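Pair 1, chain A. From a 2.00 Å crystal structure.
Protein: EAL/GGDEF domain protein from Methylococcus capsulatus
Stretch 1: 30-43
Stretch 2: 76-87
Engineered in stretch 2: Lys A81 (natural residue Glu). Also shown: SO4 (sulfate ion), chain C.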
# COMPACT_ATOMS: atom_id res chain seq x y z
N PRO A 30 -16.41 -2.81 5.58
CA PRO A 30 -15.30 -3.02 6.51
C PRO A 30 -14.07 -2.18 6.25
O PRO A 30 -13.92 -1.54 5.21
CB PRO A 30 -15.00 -4.50 6.33
CG PRO A 30 -15.12 -4.63 4.84
CD PRO A 30 -16.41 -3.86 4.55
N VAL A 31 -13.18 -2.19 7.23
CA VAL A 31 -11.92 -1.48 7.10
C VAL A 31 -11.03 -2.51 6.43
O VAL A 31 -11.07 -3.69 6.77
CB VAL A 31 -11.32 -1.13 8.47
CG1 VAL A 31 -9.88 -0.68 8.30
CG2 VAL A 31 -12.14 -0.04 9.13
N VAL A 32 -10.26 -2.07 5.44
CA VAL A 32 -9.35 -2.96 4.75
C VAL A 32 -7.99 -2.31 4.70
O VAL A 32 -7.87 -1.11 4.45
CB VAL A 32 -9.82 -3.28 3.32
CG1 VAL A 32 -8.82 -4.20 2.64
CG2 VAL A 32 -11.20 -3.92 3.36
N LEU A 33 -6.96 -3.11 4.94
CA LEU A 33 -5.59 -2.62 4.95
C LEU A 33 -4.78 -3.30 3.86
O LEU A 33 -4.78 -4.53 3.74
CB LEU A 33 -4.97 -2.92 6.31
CG LEU A 33 -3.96 -1.96 6.93
CD1 LEU A 33 -4.53 -0.55 7.03
CD2 LEU A 33 -3.61 -2.49 8.31
N LEU A 34 -4.11 -2.50 3.05
CA LEU A 34 -3.24 -3.02 2.00
C LEU A 34 -1.83 -2.64 2.40
O LEU A 34 -1.58 -1.52 2.84
CB LEU A 34 -3.58 -2.41 0.63
CG LEU A 34 -4.70 -3.07 -0.20
CD1 LEU A 34 -5.97 -3.16 0.61
CD2 LEU A 34 -4.92 -2.27 -1.47
N PHE A 35 -0.90 -3.58 2.27
CA PHE A 35 0.50 -3.35 2.60
C PHE A 35 1.23 -3.58 1.28
O PHE A 35 1.32 -4.70 0.81
CB PHE A 35 0.97 -4.35 3.67
CG PHE A 35 1.91 -3.76 4.69
CD1 PHE A 35 3.11 -3.16 4.30
CD2 PHE A 35 1.62 -3.85 6.05
CE1 PHE A 35 4.00 -2.65 5.25
CE2 PHE A 35 2.50 -3.34 7.02
CZ PHE A 35 3.69 -2.74 6.62
N LEU A 36 1.73 -2.50 0.69
CA LEU A 36 2.40 -2.58 -0.60
C LEU A 36 3.91 -2.52 -0.49
O LEU A 36 4.48 -1.76 0.29
CB LEU A 36 1.89 -1.45 -1.49
CG LEU A 36 2.37 -1.34 -2.93
CD1 LEU A 36 1.32 -0.57 -3.73
CD2 LEU A 36 3.71 -0.64 -3.00
N ASP A 37 4.57 -3.34 -1.31
CA ASP A 37 6.02 -3.41 -1.32
C ASP A 37 6.53 -3.12 -2.72
O ASP A 37 6.02 -3.69 -3.69
CB ASP A 37 6.46 -4.82 -0.92
CG ASP A 37 7.95 -4.94 -0.71
OD1 ASP A 37 8.71 -4.05 -1.15
OD2 ASP A 37 8.37 -5.95 -0.11
N VAL A 38 7.49 -2.22 -2.83
CA VAL A 38 8.09 -1.94 -4.12
C VAL A 38 9.23 -2.94 -4.11
O VAL A 38 10.31 -2.67 -3.58
CB VAL A 38 8.62 -0.50 -4.23
CG1 VAL A 38 9.27 -0.28 -5.59
CG2 VAL A 38 7.47 0.48 -4.04
N ASP A 39 8.95 -4.12 -4.66
CA ASP A 39 9.89 -5.23 -4.68
C ASP A 39 11.30 -4.96 -5.18
O ASP A 39 12.26 -5.42 -4.56
CB ASP A 39 9.30 -6.40 -5.47
CG ASP A 39 8.00 -6.91 -4.89
OD1 ASP A 39 7.75 -6.70 -3.68
OD2 ASP A 39 7.22 -7.54 -5.64
N ASN A 40 11.44 -4.23 -6.28
CA ASN A 40 12.77 -3.99 -6.83
C ASN A 40 13.35 -2.61 -6.53
O ASN A 40 14.29 -2.15 -7.19
CB ASN A 40 12.75 -4.24 -8.35
CG ASN A 40 11.86 -3.27 -9.10
OD1 ASN A 40 10.96 -2.66 -8.52
ND2 ASN A 40 12.09 -3.13 -10.40
N PHE A 41 12.83 -1.95 -5.50
CA PHE A 41 13.31 -0.63 -5.16
C PHE A 41 14.79 -0.55 -4.79
O PHE A 41 15.50 0.34 -5.25
CB PHE A 41 12.50 -0.02 -4.02
CG PHE A 41 12.90 1.38 -3.69
CD1 PHE A 41 12.51 2.44 -4.50
CD2 PHE A 41 13.72 1.65 -2.59
CE1 PHE A 41 12.92 3.75 -4.23
CE2 PHE A 41 14.14 2.95 -2.31
CZ PHE A 41 13.74 4.00 -3.14
N LYS A 42 15.25 -1.47 -3.95
CA LYS A 42 16.65 -1.45 -3.52
C LYS A 42 17.64 -1.45 -4.68
O LYS A 42 18.58 -0.66 -4.70
CB LYS A 42 16.95 -2.64 -2.61
CG LYS A 42 18.43 -2.79 -2.29
CD LYS A 42 18.72 -4.03 -1.46
CE LYS A 42 20.20 -4.35 -1.48
NZ LYS A 42 21.03 -3.19 -1.04
N SER A 43 17.42 -2.34 -5.64
CA SER A 43 18.31 -2.41 -6.79
C SER A 43 18.27 -1.09 -7.55
O SER A 43 19.30 -0.60 -8.01
CB SER A 43 17.91 -3.57 -7.71
OG SER A 43 16.57 -3.44 -8.11
N ARG A 76 4.05 5.87 4.07
CA ARG A 76 5.24 5.07 3.79
C ARG A 76 5.79 4.41 5.05
O ARG A 76 5.62 4.93 6.16
CB ARG A 76 6.31 5.97 3.16
CG ARG A 76 7.55 5.25 2.64
CD ARG A 76 8.36 6.17 1.73
NE ARG A 76 8.94 7.30 2.45
CZ ARG A 76 10.20 7.36 2.86
NH1 ARG A 76 11.03 6.35 2.63
NH2 ARG A 76 10.64 8.43 3.52
N ILE A 77 6.45 3.27 4.88
CA ILE A 77 7.05 2.58 6.02
C ILE A 77 8.17 1.66 5.56
O ILE A 77 8.16 1.16 4.43
CB ILE A 77 6.00 1.78 6.84
CG1 ILE A 77 6.61 1.33 8.17
CG2 ILE A 77 5.51 0.57 6.04
CD1 ILE A 77 5.63 0.65 9.10
N GLY A 78 9.15 1.45 6.43
CA GLY A 78 10.26 0.58 6.09
C GLY A 78 10.98 1.01 4.83
O GLY A 78 11.48 0.18 4.07
N GLY A 79 11.01 2.32 4.58
CA GLY A 79 11.69 2.83 3.41
C GLY A 79 10.95 2.69 2.09
O GLY A 79 10.60 3.70 1.47
N ASP A 80 10.70 1.46 1.66
CA ASP A 80 10.03 1.24 0.39
C ASP A 80 8.70 0.49 0.42
O ASP A 80 8.31 -0.13 -0.57
CB ASP A 80 10.99 0.55 -0.59
CG ASP A 80 11.45 -0.81 -0.10
OD1 ASP A 80 11.06 -1.21 1.01
OD2 ASP A 80 12.20 -1.48 -0.84
N LYS A 81 7.99 0.55 1.54
CA LYS A 81 6.68 -0.08 1.65
C LYS A 81 5.66 1.01 1.93
O LYS A 81 6.01 2.11 2.36
CB LYS A 81 6.64 -1.11 2.78
CG LYS A 81 6.97 -2.54 2.37
CD LYS A 81 8.45 -2.74 2.10
CE LYS A 81 9.26 -2.64 3.38
NZ LYS A 81 10.70 -2.87 3.12
N PHE A 82 4.39 0.72 1.67
CA PHE A 82 3.32 1.68 1.90
C PHE A 82 2.14 0.98 2.58
O PHE A 82 1.76 -0.13 2.18
CB PHE A 82 2.84 2.28 0.57
CG PHE A 82 3.87 3.13 -0.12
CD1 PHE A 82 3.98 4.49 0.18
CD2 PHE A 82 4.73 2.58 -1.06
CE1 PHE A 82 4.93 5.28 -0.46
CE2 PHE A 82 5.69 3.37 -1.71
CZ PHE A 82 5.79 4.72 -1.40
N THR A 83 1.58 1.60 3.60
CA THR A 83 0.42 1.04 4.28
C THR A 83 -0.76 1.83 3.76
O THR A 83 -0.79 3.06 3.84
CB THR A 83 0.48 1.16 5.80
OG1 THR A 83 0.80 2.51 6.16
CG2 THR A 83 1.53 0.20 6.37
N ILE A 84 -1.73 1.12 3.21
CA ILE A 84 -2.91 1.74 2.62
C ILE A 84 -4.18 1.39 3.39
O ILE A 84 -4.55 0.23 3.51
CB ILE A 84 -3.02 1.28 1.16
CG1 ILE A 84 -1.77 1.74 0.40
CG2 ILE A 84 -4.30 1.79 0.53
CD1 ILE A 84 -1.42 0.89 -0.80
N LEU A 85 -4.84 2.41 3.91
CA LEU A 85 -6.07 2.24 4.66
C LEU A 85 -7.30 2.55 3.82
O LEU A 85 -7.44 3.65 3.30
CB LEU A 85 -6.06 3.15 5.90
CG LEU A 85 -7.39 3.45 6.60
CD1 LEU A 85 -8.07 2.16 7.06
CD2 LEU A 85 -7.13 4.37 7.78
N LEU A 86 -8.17 1.56 3.67
CA LEU A 86 -9.41 1.75 2.93
C LEU A 86 -10.46 2.00 4.00
O LEU A 86 -10.89 1.09 4.71
CB LEU A 86 -9.74 0.51 2.09
CG LEU A 86 -8.66 0.12 1.08
CD1 LEU A 86 -9.18 -0.99 0.20
CD2 LEU A 86 -8.25 1.32 0.23
N ASN A 87 -10.86 3.26 4.12
CA ASN A 87 -11.82 3.71 5.13
C ASN A 87 -13.26 3.36 4.77
O ASN A 87 -14.05 4.24 4.43
CB ASN A 87 -11.64 5.22 5.30
CG ASN A 87 -12.36 5.77 6.51
OD1 ASN A 87 -12.71 5.03 7.43
ND2 ASN A 87 -12.58 7.08 6.51
S SO4 C . 11.87 -5.95 1.95
O1 SO4 C . 11.03 -5.61 3.12
O2 SO4 C . 12.86 -4.87 1.74
O3 SO4 C . 12.56 -7.22 2.21
O4 SO4 C . 11.02 -6.07 0.75

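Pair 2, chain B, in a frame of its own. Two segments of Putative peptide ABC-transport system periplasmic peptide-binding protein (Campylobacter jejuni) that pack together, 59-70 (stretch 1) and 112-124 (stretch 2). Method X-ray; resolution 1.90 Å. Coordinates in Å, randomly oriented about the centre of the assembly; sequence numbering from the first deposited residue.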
# COMPACT_ATOMS: atom_id res chain seq x y z
N ASP B 59 13.52 0.33 27.76
CA ASP B 59 13.66 1.63 27.07
C ASP B 59 13.28 1.57 25.59
O ASP B 59 13.29 2.60 24.89
CB ASP B 59 15.10 2.17 27.22
CG ASP B 59 16.15 1.25 26.61
OD1 ASP B 59 15.79 0.30 25.89
OD2 ASP B 59 17.36 1.47 26.89
N GLY B 60 12.98 0.36 25.11
CA GLY B 60 12.58 0.17 23.72
C GLY B 60 13.76 0.15 22.74
O GLY B 60 13.55 0.13 21.52
N LEU B 61 15.00 0.15 23.25
CA LEU B 61 16.15 0.30 22.36
C LEU B 61 16.79 -1.02 21.91
O LEU B 61 17.52 -1.04 20.91
CB LEU B 61 17.25 1.17 23.01
CG LEU B 61 16.93 2.64 23.25
CD1 LEU B 61 18.16 3.42 23.68
CD2 LEU B 61 16.30 3.23 22.01
N VAL B 62 16.51 -2.10 22.63
CA VAL B 62 17.21 -3.38 22.39
C VAL B 62 16.28 -4.57 22.15
O VAL B 62 15.39 -4.85 22.97
CB VAL B 62 18.15 -3.72 23.56
CG1 VAL B 62 18.70 -5.11 23.41
CG2 VAL B 62 19.30 -2.71 23.60
N TYR B 63 16.52 -5.26 21.04
CA TYR B 63 15.68 -6.41 20.61
C TYR B 63 16.49 -7.66 20.63
O TYR B 63 17.42 -7.81 19.83
CB TYR B 63 15.14 -6.21 19.19
CG TYR B 63 14.03 -5.19 19.08
CD1 TYR B 63 12.75 -5.57 18.69
CD2 TYR B 63 14.25 -3.86 19.37
CE1 TYR B 63 11.72 -4.65 18.58
CE2 TYR B 63 13.24 -2.94 19.30
CZ TYR B 63 11.98 -3.33 18.89
OH TYR B 63 10.98 -2.40 18.84
N ASP B 64 16.10 -8.61 21.49
CA ASP B 64 16.71 -9.92 21.47
C ASP B 64 15.79 -10.85 20.73
O ASP B 64 14.66 -11.07 21.17
CB ASP B 64 16.96 -10.46 22.89
CG ASP B 64 18.17 -9.82 23.56
OD1 ASP B 64 19.31 -10.20 23.21
OD2 ASP B 64 17.97 -8.97 24.45
N ILE B 65 16.23 -11.36 19.58
CA ILE B 65 15.36 -12.20 18.75
C ILE B 65 15.89 -13.64 18.64
O ILE B 65 17.07 -13.83 18.31
CB ILE B 65 15.17 -11.62 17.36
CG1 ILE B 65 14.65 -10.20 17.47
CG2 ILE B 65 14.22 -12.50 16.54
CD1 ILE B 65 14.18 -9.63 16.16
N PHE B 66 15.02 -14.62 18.91
CA PHE B 66 15.37 -16.05 18.90
C PHE B 66 14.71 -16.79 17.71
O PHE B 66 13.48 -16.74 17.51
CB PHE B 66 14.96 -16.66 20.24
CG PHE B 66 15.57 -15.94 21.42
CD1 PHE B 66 16.86 -16.24 21.85
CD2 PHE B 66 14.86 -14.96 22.08
CE1 PHE B 66 17.43 -15.54 22.91
CE2 PHE B 66 15.41 -14.26 23.12
CZ PHE B 66 16.70 -14.56 23.56
N LEU B 67 15.54 -17.44 16.90
CA LEU B 67 15.13 -17.95 15.59
C LEU B 67 14.80 -19.44 15.57
O LEU B 67 15.31 -20.18 16.41
CB LEU B 67 16.25 -17.69 14.60
CG LEU B 67 16.74 -16.24 14.68
CD1 LEU B 67 17.90 -16.06 13.76
CD2 LEU B 67 15.55 -15.31 14.26
N ARG B 68 14.01 -19.88 14.57
CA ARG B 68 13.83 -21.33 14.35
C ARG B 68 15.14 -21.94 13.83
O ARG B 68 15.88 -21.27 13.10
CB ARG B 68 12.69 -21.60 13.36
CG ARG B 68 11.36 -21.02 13.79
CD ARG B 68 10.19 -21.39 12.81
NE ARG B 68 10.10 -22.86 12.57
CZ ARG B 68 8.96 -23.56 12.50
NH1 ARG B 68 8.98 -24.87 12.26
NH2 ARG B 68 7.80 -22.97 12.70
N ASP B 69 15.49 -23.16 14.25
CA ASP B 69 16.71 -23.74 13.71
C ASP B 69 16.39 -24.72 12.58
O ASP B 69 17.29 -25.22 11.91
CB ASP B 69 17.57 -24.41 14.80
CG ASP B 69 16.82 -25.43 15.63
OD1 ASP B 69 15.69 -25.83 15.29
OD2 ASP B 69 17.40 -25.86 16.65
N ASP B 70 15.11 -24.88 12.30
CA ASP B 70 14.67 -25.92 11.37
C ASP B 70 14.24 -25.40 9.99
O ASP B 70 13.47 -26.06 9.29
CB ASP B 70 13.51 -26.71 11.99
CG ASP B 70 12.27 -25.87 12.20
OD1 ASP B 70 12.37 -24.61 12.18
OD2 ASP B 70 11.18 -26.47 12.38
N ILE B 112 25.13 -11.13 16.36
CA ILE B 112 24.83 -12.56 16.41
C ILE B 112 25.44 -13.12 17.70
O ILE B 112 26.67 -13.19 17.79
CB ILE B 112 25.39 -13.28 15.16
CG1 ILE B 112 24.71 -12.73 13.90
CG2 ILE B 112 25.21 -14.80 15.28
CD1 ILE B 112 25.42 -13.03 12.56
N LEU B 113 24.63 -13.43 18.73
CA LEU B 113 25.19 -13.89 20.04
C LEU B 113 25.23 -15.43 20.13
O LEU B 113 26.03 -16.01 20.89
CB LEU B 113 24.42 -13.28 21.24
CG LEU B 113 24.57 -11.75 21.44
CD1 LEU B 113 23.57 -11.11 22.43
CD2 LEU B 113 25.99 -11.33 21.80
N ASN B 114 24.34 -16.08 19.38
CA ASN B 114 24.41 -17.54 19.19
C ASN B 114 23.64 -17.80 17.86
O ASN B 114 22.99 -16.89 17.33
CB ASN B 114 23.91 -18.34 20.44
CG ASN B 114 22.38 -18.38 20.59
OD1 ASN B 114 21.65 -18.75 19.67
ND2 ASN B 114 21.90 -18.05 21.80
N PRO B 115 23.79 -19.00 17.27
CA PRO B 115 23.30 -19.23 15.90
C PRO B 115 21.79 -19.03 15.68
O PRO B 115 21.30 -19.04 14.54
CB PRO B 115 23.69 -20.69 15.65
CG PRO B 115 24.94 -20.86 16.49
CD PRO B 115 24.67 -20.09 17.74
N SER B 116 21.06 -18.87 16.78
CA SER B 116 19.61 -18.68 16.79
C SER B 116 19.21 -17.44 17.60
O SER B 116 18.08 -17.34 18.05
CB SER B 116 18.94 -19.93 17.38
OG SER B 116 19.12 -21.02 16.51
N HIS B 117 20.17 -16.54 17.84
CA HIS B 117 19.99 -15.39 18.72
C HIS B 117 20.68 -14.17 18.11
O HIS B 117 21.90 -14.14 17.97
CB HIS B 117 20.59 -15.63 20.11
CG HIS B 117 20.40 -14.49 21.08
ND1 HIS B 117 21.09 -14.41 22.28
CD2 HIS B 117 19.57 -13.42 21.06
CE1 HIS B 117 20.73 -13.32 22.93
NE2 HIS B 117 19.80 -12.70 22.22
N VAL B 118 19.89 -13.15 17.75
CA VAL B 118 20.48 -11.87 17.33
C VAL B 118 20.04 -10.82 18.32
O VAL B 118 18.99 -10.91 18.96
CB VAL B 118 20.14 -11.46 15.88
CG1 VAL B 118 20.65 -12.51 14.89
CG2 VAL B 118 18.63 -11.16 15.69
N LYS B 119 20.93 -9.86 18.55
CA LYS B 119 20.68 -8.78 19.46
C LYS B 119 20.74 -7.52 18.60
O LYS B 119 21.83 -7.12 18.17
CB LYS B 119 21.72 -8.75 20.57
CG LYS B 119 21.50 -7.74 21.68
CD LYS B 119 22.71 -7.77 22.63
CE LYS B 119 22.35 -7.29 24.01
NZ LYS B 119 21.80 -5.91 23.92
N ILE B 120 19.59 -6.90 18.39
CA ILE B 120 19.49 -5.71 17.55
C ILE B 120 19.41 -4.52 18.47
O ILE B 120 18.58 -4.48 19.37
CB ILE B 120 18.24 -5.76 16.63
CG1 ILE B 120 18.25 -7.04 15.81
CG2 ILE B 120 18.17 -4.50 15.72
CD1 ILE B 120 16.87 -7.41 15.24
N THR B 121 20.29 -3.55 18.26
CA THR B 121 20.25 -2.33 19.03
C THR B 121 19.92 -1.13 18.13
O THR B 121 20.43 -0.97 17.01
CB THR B 121 21.58 -2.07 19.80
OG1 THR B 121 21.78 -3.11 20.77
CG2 THR B 121 21.53 -0.74 20.51
N LEU B 122 19.04 -0.29 18.64
CA LEU B 122 18.52 0.84 17.86
C LEU B 122 19.06 2.15 18.39
O LEU B 122 19.39 2.26 19.57
CB LEU B 122 17.02 0.86 17.90
CG LEU B 122 16.16 -0.31 17.44
CD1 LEU B 122 14.70 0.10 17.64
CD2 LEU B 122 16.48 -0.60 15.99
N PHE B 123 19.09 3.18 17.55
CA PHE B 123 19.50 4.52 18.03
C PHE B 123 18.43 5.13 18.95
O PHE B 123 18.73 5.77 19.96
CB PHE B 123 19.74 5.46 16.85
CG PHE B 123 20.91 5.11 15.99
CD1 PHE B 123 22.20 5.33 16.43
CD2 PHE B 123 20.71 4.59 14.72
CE1 PHE B 123 23.27 5.03 15.63
CE2 PHE B 123 21.79 4.28 13.92
CZ PHE B 123 23.06 4.50 14.37
N LYS B 124 17.17 4.99 18.54
CA LYS B 124 16.04 5.53 19.27
C LYS B 124 14.89 4.52 19.13
O LYS B 124 14.94 3.65 18.25
CB LYS B 124 15.68 6.93 18.75
CG LYS B 124 15.65 7.05 17.26
CD LYS B 124 15.67 8.50 16.81
CE LYS B 124 16.76 8.72 15.77
NZ LYS B 124 16.38 9.78 14.76
O HOH W 1 17.97 -20.36 14.28

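Both pairs are antiparallel two-strand ladders. In pair 1, strand 32-38 runs against strand 81-86; in pair 2, strand 62-67 runs against strand 117-122. The angle between strand directions is 162° in each, and the axes approach to 4.6 Å and 4.7 Å. Superposing N, CA and C of 14 central residues gives an RMSD of 0.5 Å, so the backbones can be compared position by position.

The register matches along with the backbone. Leu A34 matches Tyr B63 and Ile A84 matches Ile B120, and each couple forms a hydrogen-bonded pair: Leu A34 N to Ile A84 O and Tyr B63 N to Ile B120 O are both 2.8 Å, with the return bonds Ile A84 N to Leu A34 O at 2.7 Å and Ile B120 N to Tyr B63 O at 2.8 Å. Two residues on, Leu A36 and Phe A82 bond as Ile B65 and Val B118 do. The ladder then closes with a single bond, Val A38 N to Asp A80 O at 3.2 Å, matched by Leu B67 N to Ser B116 O at 2.8 Å.

On the face carrying Leu A34, Leu A36, Phe A82 and Ile A84, the solution is apolar in both proteins. Across the central pair, Leu A34 CB lies 3.8 Å from Ile A84 CB, and Tyr B63 CB lies 4.0 Å from Ile B120 CB. Bulk is distributed differently around this common centre. Pair 1 places a ring on the second strand, where Phe A82 CD2 is 3.9 Å from Leu A36 CD2, which sits at the ring edge. Pair 2 has the smaller Val B118 there and an aromatic residue on the first strand instead: Tyr B63 CE2 reaches Leu B122 CD1 at 3.8 Å. Ile B65 CD1 also meets Ile B120 CD1 at 3.6 Å.

The other face diverges in chemistry. At one non-hydrogen-bonded pair, Phe A35 faces Thr A83, whose CG2 stands 3.8 Å from the centroid of the Phe A35 ring and 15° off its normal, a CH-pi contact. The matching residues are Asp B64 and Lys B119. Here the acid reaches diagonally, accepting a hydrogen bond from His B117 NE2 to Asp B64 OD1 at 2.7 Å, while Lys B119 NZ comes within 3.2 Å of Val B62 CG1.

The next pair on this face is Asp A37 with Lys A81, matched by Phe B66 with His B117. In pair 2 the rings form an offset stack, with centroids 4.5 Å apart and planes at 24°; His B117 therefore joins a stack and a polar bond. In pair 1, Lys A81 is engineered. Its NZ makes a salt bridge with Asp A80 OD1 at 2.7 Å and a hydrogen bond to sulfate O1 at 2.8 Å, while Asp A37 OD2 lies 2.8 Å from sulfate O4.

The buried areas, 911 Å² and 837 Å², are similar although the side chains differ.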